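Local coordinates for putative oxidoreductase YfjR (PDB 4OQZ), which reduces imines to amines, probably drawing hydride from NADPH bound to a Rossmann-type domain, at residues A18-Y21 against L22-Y26; L181-W184 against Q185-L189; A260-D263 against A264-G268. All blocks are in the same frame, centred on the assembly; numbering follows the deposited sequence.

Interaction 1 of 3, residues A18-Y21 against L22-Y26; sequences AAAY and LDRGY
Tyr21, in the last turn of helix 12-23, and Tyr26, just past the helix end, form a T-shaped pair five residues apart. Tyr21 CB lies 3.9 Å from Tyr26 CB. The first torsion (chi1 -78°) sets Tyr21 CG anti to its carbonyl carbon, turning the ring so that one edge faces Tyr26. CD1 is the atom that strikes: it stands 3.6 Å from Tyr26 CG and sits over the middle of the second ring, while the two planes stand at 78° to each other. Further out, CE1 drifts toward the far rim of that face, 3.9 Å from Tyr26 CE2. The tip leaves the pair altogether, because Tyr21 OH is hydrogen-bonded to the backbone O of Ala147 in helix 138-151, whose Val150 also touches both tyrosines. The backbone brings Tyr26 into place. Gly25, at positive phi, is the C-prime residue of a Schellman motif in which Tyr26 N bonds to Tyr21 O at 2.9 Å and Gly25 N to Leu22 O at 3.1 Å. In the preceding turn Leu22 N and Asp23 N reach Ala18 O and Ala19 O. On the outer side Asp23 OD1 forms a salt bridge with Arg44 of helix 39-44. The turn leads into strand 27-31 of the Rossmann-type beta-alpha-beta unit. Tyr21 thus takes part twice in the cap, its carbonyl accepting the Schellman bond and its ring edge meeting the face of the residue that donates it, so polar closure and aromatic packing fix the same chain reversal.

Interaction 2 of 3, residues L181-W184 against Q185-L189; sequences LSYW and QAVAL
Tyr183 and Val187 meet one turn apart in the long helix 163-191 through an i to i+4 CH-pi contact. The tyrosine ring leans along the helix, its CG anti to the backbone N (chi1 -177°), and the valine comes to it over one face. Val187 CG2 does the touching, 3.7 Å from the ring centroid and 23° off the ring normal, displaced toward the CE1-CZ side. At the ring's tip the phenol OH is hydrogen-bonded to the backbone O of Ala197, at the start of helix 197-209. With Tyr183 replaced by alanine, the valine methyl would probably lose its aromatic face and the carbonyl of Ala197 its hydroxyl partner. Trp184 (chi1 -60°) lays its six-membered ring beside the tyrosine, CZ3 3.4 Å from Tyr183 CD2, and meets Tyr218 of the second subunit edge-to-face. Gln185 turns another way, where its NE2 is shared between Asp254 O and Asn248 OD1 of the same chain. The helix therefore serves its own helical domain and the dimer interface from neighbouring positions. Beneath the CH-pi pair, Val187 N bonds almost straight to Tyr183 O at 2.9 Å, and the methyl CG2 rests 3.4 Å from that same Tyr183 O.

Interaction 3 of 3, residues A260-D263 against A264-G268; sequences AVLD and AFHRG
Ala264, in helix 256-269, divides its N-H between two carbonyls, Ala260 O and Val261 O, both bonds weak. Its methyl lies 3.6 Å from Val261 O and packs outward on Leu181 of the second subunit. Phe265 follows. Its N bonds to Val261 O at 3.3 Å with the donor in the carbonyl plane, and that same oxygen sits 3.8 Å from the ring carbon CG, over one face of the phenyl group. With chi1 at -69° the ring runs back along the helix beside Val261, the two side chains pointing the same way, and CE2 approaches Val261 CG1 at 4.1 Å. Outside this pair the ring touches Val238 and Met241 of helix 234-250 and meets the indole of Trp177 of the second subunit, planes at about 80°. At His266 the backbone bond is short and nearly straight: N to Leu262 O is 2.8 Å, with an angle of 173° at the hydrogen. The imidazole lies alongside Leu262, whose CD1 comes up to its edge at CD2, 3.9 Å away. The next ring atom, NE2, is hydrogen-bonded to Glu242 OE1 of helix 234-250, and Leu262 packs on the same glutamate. Arg267 N bonds to Asp263 O at 2.9 Å, and its guanidinium reaches out to Asp254 of the second subunit as a long, weak ion pair through NH1. Gly268 then makes backbone hydrogen bonds with Gly274. Leu262, Phe265 and His266 thus pack on helix 234-250 while Val261, Ala264 and Arg267 reach the second subunit, which makes this an interface helix of the all-helical C-terminal domain of a 6-phosphogluconate-dehydrogenase-like fold.

Overall arrangement
All three interactions are local, joining side chains three to five residues apart along or at the end of one helix. Interaction 1 is partly buried in the Rossmann-type domain, where it ends a helix with an aromatic pair and a backbone cap; no other subunit reaches it. Interactions 2 and 3 belong to the helical C-terminal domain, their centres about 19 Å apart, and both face the second subunit. Interaction 2 is wholly buried and mainly apolar, whereas interaction 3 mixes a buried ring with exposed charged groups. Phe257 and Pro258 of helix 256-269 pack against 181-189, so their helices meet directly. The centre of interaction 1 lies about 39 Å and 49 Å from those of interactions 2 and 3.

Interaction 1 of 3, residues A18-Y21 against L22-Y26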
# COMPACT_ATOMS: atom_id res chain seq x y z
N ALA A 18 -14.12 -17.50 21.64
CA ALA A 18 -14.70 -18.55 22.50
C ALA A 18 -14.26 -19.99 22.12
O ALA A 18 -13.91 -20.76 23.00
CB ALA A 18 -16.21 -18.44 22.52
N ALA A 19 -14.24 -20.32 20.82
CA ALA A 19 -13.83 -21.64 20.31
C ALA A 19 -12.33 -21.90 20.59
O ALA A 19 -11.97 -23.03 20.95
CB ALA A 19 -14.11 -21.73 18.80
N ALA A 20 -11.47 -20.86 20.47
CA ALA A 20 -10.04 -20.93 20.80
C ALA A 20 -9.91 -21.18 22.32
O ALA A 20 -9.13 -22.06 22.72
CB ALA A 20 -9.36 -19.63 20.43
N TYR A 21 -10.73 -20.49 23.16
CA TYR A 21 -10.73 -20.74 24.60
C TYR A 21 -11.19 -22.16 24.94
O TYR A 21 -10.53 -22.83 25.74
CB TYR A 21 -11.50 -19.67 25.38
CG TYR A 21 -10.73 -18.39 25.57
CD1 TYR A 21 -9.62 -18.33 26.42
CD2 TYR A 21 -11.11 -17.22 24.92
CE1 TYR A 21 -8.89 -17.15 26.59
CE2 TYR A 21 -10.39 -16.03 25.08
CZ TYR A 21 -9.27 -16.00 25.91
OH TYR A 21 -8.57 -14.83 26.07
N LEU A 22 -12.27 -22.66 24.30
CA LEU A 22 -12.74 -24.03 24.51
C LEU A 22 -11.69 -25.06 24.06
O LEU A 22 -11.47 -26.05 24.76
CB LEU A 22 -14.07 -24.28 23.78
CG LEU A 22 -15.32 -23.54 24.28
CD1 LEU A 22 -16.44 -23.65 23.26
CD2 LEU A 22 -15.76 -24.05 25.64
N ASP A 23 -11.00 -24.80 22.93
CA ASP A 23 -9.94 -25.67 22.38
C ASP A 23 -8.76 -25.82 23.35
O ASP A 23 -8.06 -26.83 23.29
CB ASP A 23 -9.39 -25.09 21.06
CG ASP A 23 -10.24 -25.29 19.81
OD1 ASP A 23 -11.08 -26.22 19.81
OD2 ASP A 23 -10.01 -24.56 18.81
N ARG A 24 -8.51 -24.78 24.18
CA ARG A 24 -7.43 -24.75 25.16
C ARG A 24 -7.83 -25.22 26.57
O ARG A 24 -7.01 -25.17 27.48
CB ARG A 24 -6.75 -23.39 25.17
CG ARG A 24 -5.51 -23.39 24.29
CD ARG A 24 -5.45 -22.17 23.39
NE ARG A 24 -4.59 -22.41 22.23
CZ ARG A 24 -4.55 -21.64 21.15
NH1 ARG A 24 -5.33 -20.57 21.06
NH2 ARG A 24 -3.74 -21.95 20.14
N GLY A 25 -9.05 -25.74 26.70
CA GLY A 25 -9.57 -26.28 27.95
C GLY A 25 -10.18 -25.28 28.89
O GLY A 25 -10.40 -25.59 30.07
N TYR A 26 -10.46 -24.06 28.40
CA TYR A 26 -11.05 -23.03 29.27
C TYR A 26 -12.52 -23.29 29.52
O TYR A 26 -13.27 -23.61 28.60
CB TYR A 26 -10.89 -21.62 28.67
CG TYR A 26 -9.52 -21.01 28.80
CD1 TYR A 26 -8.48 -21.39 27.96
CD2 TYR A 26 -9.30 -19.95 29.67
CE1 TYR A 26 -7.23 -20.78 28.03
CE2 TYR A 26 -8.05 -19.32 29.75
CZ TYR A 26 -7.01 -19.75 28.94
OH TYR A 26 -5.78 -19.16 29.04

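Interaction 2 of 3, residues L181-W184 against Q185-L189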
# COMPACT_ATOMS: atom_id res chain seq x y z
N LEU A 181 -7.44 -0.93 -1.81
CA LEU A 181 -8.13 -0.12 -2.80
C LEU A 181 -7.26 0.16 -4.03
O LEU A 181 -7.79 0.17 -5.14
CB LEU A 181 -8.64 1.19 -2.19
CG LEU A 181 -9.54 2.08 -3.11
CD1 LEU A 181 -10.75 1.29 -3.64
CD2 LEU A 181 -10.01 3.29 -2.38
N SER A 182 -5.90 0.32 -3.83
CA SER A 182 -4.97 0.53 -4.94
C SER A 182 -4.90 -0.75 -5.75
O SER A 182 -4.77 -0.70 -6.98
CB SER A 182 -3.61 1.01 -4.46
OG SER A 182 -2.82 -0.06 -3.96
N TYR A 183 -5.01 -1.90 -5.08
CA TYR A 183 -5.10 -3.19 -5.76
C TYR A 183 -6.41 -3.27 -6.55
O TYR A 183 -6.39 -3.69 -7.70
CB TYR A 183 -4.89 -4.40 -4.81
CG TYR A 183 -4.91 -5.74 -5.54
CD1 TYR A 183 -4.13 -5.94 -6.68
CD2 TYR A 183 -5.74 -6.77 -5.12
CE1 TYR A 183 -4.13 -7.16 -7.34
CE2 TYR A 183 -5.79 -7.98 -5.82
CZ TYR A 183 -5.00 -8.17 -6.94
OH TYR A 183 -5.01 -9.34 -7.64
N TRP A 184 -7.54 -2.78 -5.99
CA TRP A 184 -8.82 -2.83 -6.75
C TRP A 184 -8.68 -1.93 -7.97
O TRP A 184 -9.13 -2.31 -9.04
CB TRP A 184 -10.04 -2.39 -5.92
CG TRP A 184 -10.40 -3.15 -4.67
CD1 TRP A 184 -11.24 -2.72 -3.69
CD2 TRP A 184 -10.01 -4.49 -4.30
NE1 TRP A 184 -11.34 -3.66 -2.70
CE2 TRP A 184 -10.61 -4.76 -3.05
CE3 TRP A 184 -9.15 -5.45 -4.86
CZ2 TRP A 184 -10.41 -5.97 -2.37
CZ3 TRP A 184 -8.98 -6.65 -4.19
CH2 TRP A 184 -9.60 -6.90 -2.96
N GLN A 185 -7.95 -0.79 -7.83
CA GLN A 185 -7.67 0.10 -8.95
C GLN A 185 -6.78 -0.55 -10.05
O GLN A 185 -7.02 -0.33 -11.24
CB GLN A 185 -7.05 1.40 -8.45
CG GLN A 185 -6.87 2.44 -9.55
CD GLN A 185 -8.15 3.13 -9.93
OE1 GLN A 185 -8.99 3.45 -9.08
NE2 GLN A 185 -8.31 3.38 -11.21
N ALA A 186 -5.78 -1.35 -9.64
CA ALA A 186 -4.84 -2.07 -10.51
C ALA A 186 -5.59 -3.14 -11.29
O ALA A 186 -5.41 -3.26 -12.50
CB ALA A 186 -3.75 -2.72 -9.66
N VAL A 187 -6.42 -3.92 -10.58
CA VAL A 187 -7.29 -4.97 -11.18
C VAL A 187 -8.17 -4.38 -12.26
O VAL A 187 -8.17 -4.90 -13.38
CB VAL A 187 -8.04 -5.85 -10.14
CG1 VAL A 187 -9.02 -6.83 -10.79
CG2 VAL A 187 -7.03 -6.64 -9.30
N ALA A 188 -8.84 -3.24 -11.96
CA ALA A 188 -9.72 -2.55 -12.91
C ALA A 188 -8.98 -2.07 -14.15
O ALA A 188 -9.49 -2.26 -15.25
CB ALA A 188 -10.48 -1.41 -12.24
N LEU A 189 -7.76 -1.50 -14.01
CA LEU A 189 -7.01 -1.02 -15.17
C LEU A 189 -6.49 -2.16 -16.06
O LEU A 189 -6.61 -2.09 -17.28
CB LEU A 189 -5.86 -0.06 -14.76
CG LEU A 189 -4.99 0.51 -15.89
CD1 LEU A 189 -5.76 1.54 -16.74
CD2 LEU A 189 -3.75 1.14 -15.34

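Interaction 3 of 3, residues A260-D263 against A264-G268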
# COMPACT_ATOMS: atom_id res chain seq x y z
N ALA A 260 -7.41 11.52 -6.45
CA ALA A 260 -7.30 11.84 -5.02
C ALA A 260 -5.84 11.86 -4.57
O ALA A 260 -5.44 12.77 -3.83
CB ALA A 260 -8.07 10.80 -4.22
N VAL A 261 -5.02 10.90 -5.08
CA VAL A 261 -3.57 10.80 -4.82
C VAL A 261 -2.87 11.96 -5.54
O VAL A 261 -2.06 12.65 -4.92
CB VAL A 261 -3.01 9.41 -5.23
CG1 VAL A 261 -1.48 9.35 -5.15
CG2 VAL A 261 -3.65 8.30 -4.40
N LEU A 262 -3.18 12.18 -6.84
CA LEU A 262 -2.64 13.29 -7.64
C LEU A 262 -2.94 14.62 -6.96
O LEU A 262 -2.06 15.46 -6.90
CB LEU A 262 -3.26 13.28 -9.07
CG LEU A 262 -3.07 14.51 -9.99
CD1 LEU A 262 -1.61 14.71 -10.40
CD2 LEU A 262 -3.91 14.38 -11.22
N ASP A 263 -4.19 14.80 -6.45
CA ASP A 263 -4.64 16.03 -5.77
C ASP A 263 -3.73 16.38 -4.60
O ASP A 263 -3.38 17.54 -4.47
CB ASP A 263 -6.11 15.92 -5.30
CG ASP A 263 -7.17 15.96 -6.39
OD1 ASP A 263 -6.97 16.68 -7.41
OD2 ASP A 263 -8.24 15.33 -6.21
N ALA A 264 -3.32 15.37 -3.80
CA ALA A 264 -2.41 15.56 -2.66
C ALA A 264 -1.00 15.97 -3.09
O ALA A 264 -0.37 16.76 -2.39
CB ALA A 264 -2.36 14.32 -1.80
N PHE A 265 -0.52 15.48 -4.26
CA PHE A 265 0.79 15.82 -4.81
C PHE A 265 0.78 17.20 -5.45
O PHE A 265 1.71 17.96 -5.20
CB PHE A 265 1.26 14.76 -5.81
CG PHE A 265 1.64 13.42 -5.21
CD1 PHE A 265 1.79 13.27 -3.83
CD2 PHE A 265 1.88 12.33 -6.02
CE1 PHE A 265 2.14 12.03 -3.28
CE2 PHE A 265 2.25 11.09 -5.47
CZ PHE A 265 2.37 10.95 -4.11
N HIS A 266 -0.26 17.52 -6.28
CA HIS A 266 -0.46 18.82 -6.95
C HIS A 266 -0.56 19.89 -5.87
O HIS A 266 0.15 20.89 -5.94
CB HIS A 266 -1.70 18.81 -7.86
CG HIS A 266 -1.42 19.28 -9.26
ND1 HIS A 266 -1.06 20.61 -9.52
CD2 HIS A 266 -1.50 18.61 -10.43
CE1 HIS A 266 -0.90 20.68 -10.84
NE2 HIS A 266 -1.16 19.50 -11.43
N ARG A 267 -1.40 19.64 -4.84
CA ARG A 267 -1.50 20.45 -3.64
C ARG A 267 -0.23 20.02 -2.92
O ARG A 267 0.03 18.84 -2.80
CB ARG A 267 -2.76 20.07 -2.84
CG ARG A 267 -2.77 20.45 -1.37
CD ARG A 267 -3.01 19.22 -0.51
NE ARG A 267 -4.38 19.14 -0.01
CZ ARG A 267 -4.71 18.94 1.26
NH1 ARG A 267 -5.98 18.90 1.63
NH2 ARG A 267 -3.77 18.78 2.18
N GLY A 268 0.62 20.95 -2.56
CA GLY A 268 1.90 20.58 -1.99
C GLY A 268 2.98 21.21 -2.83
O GLY A 268 3.87 21.86 -2.28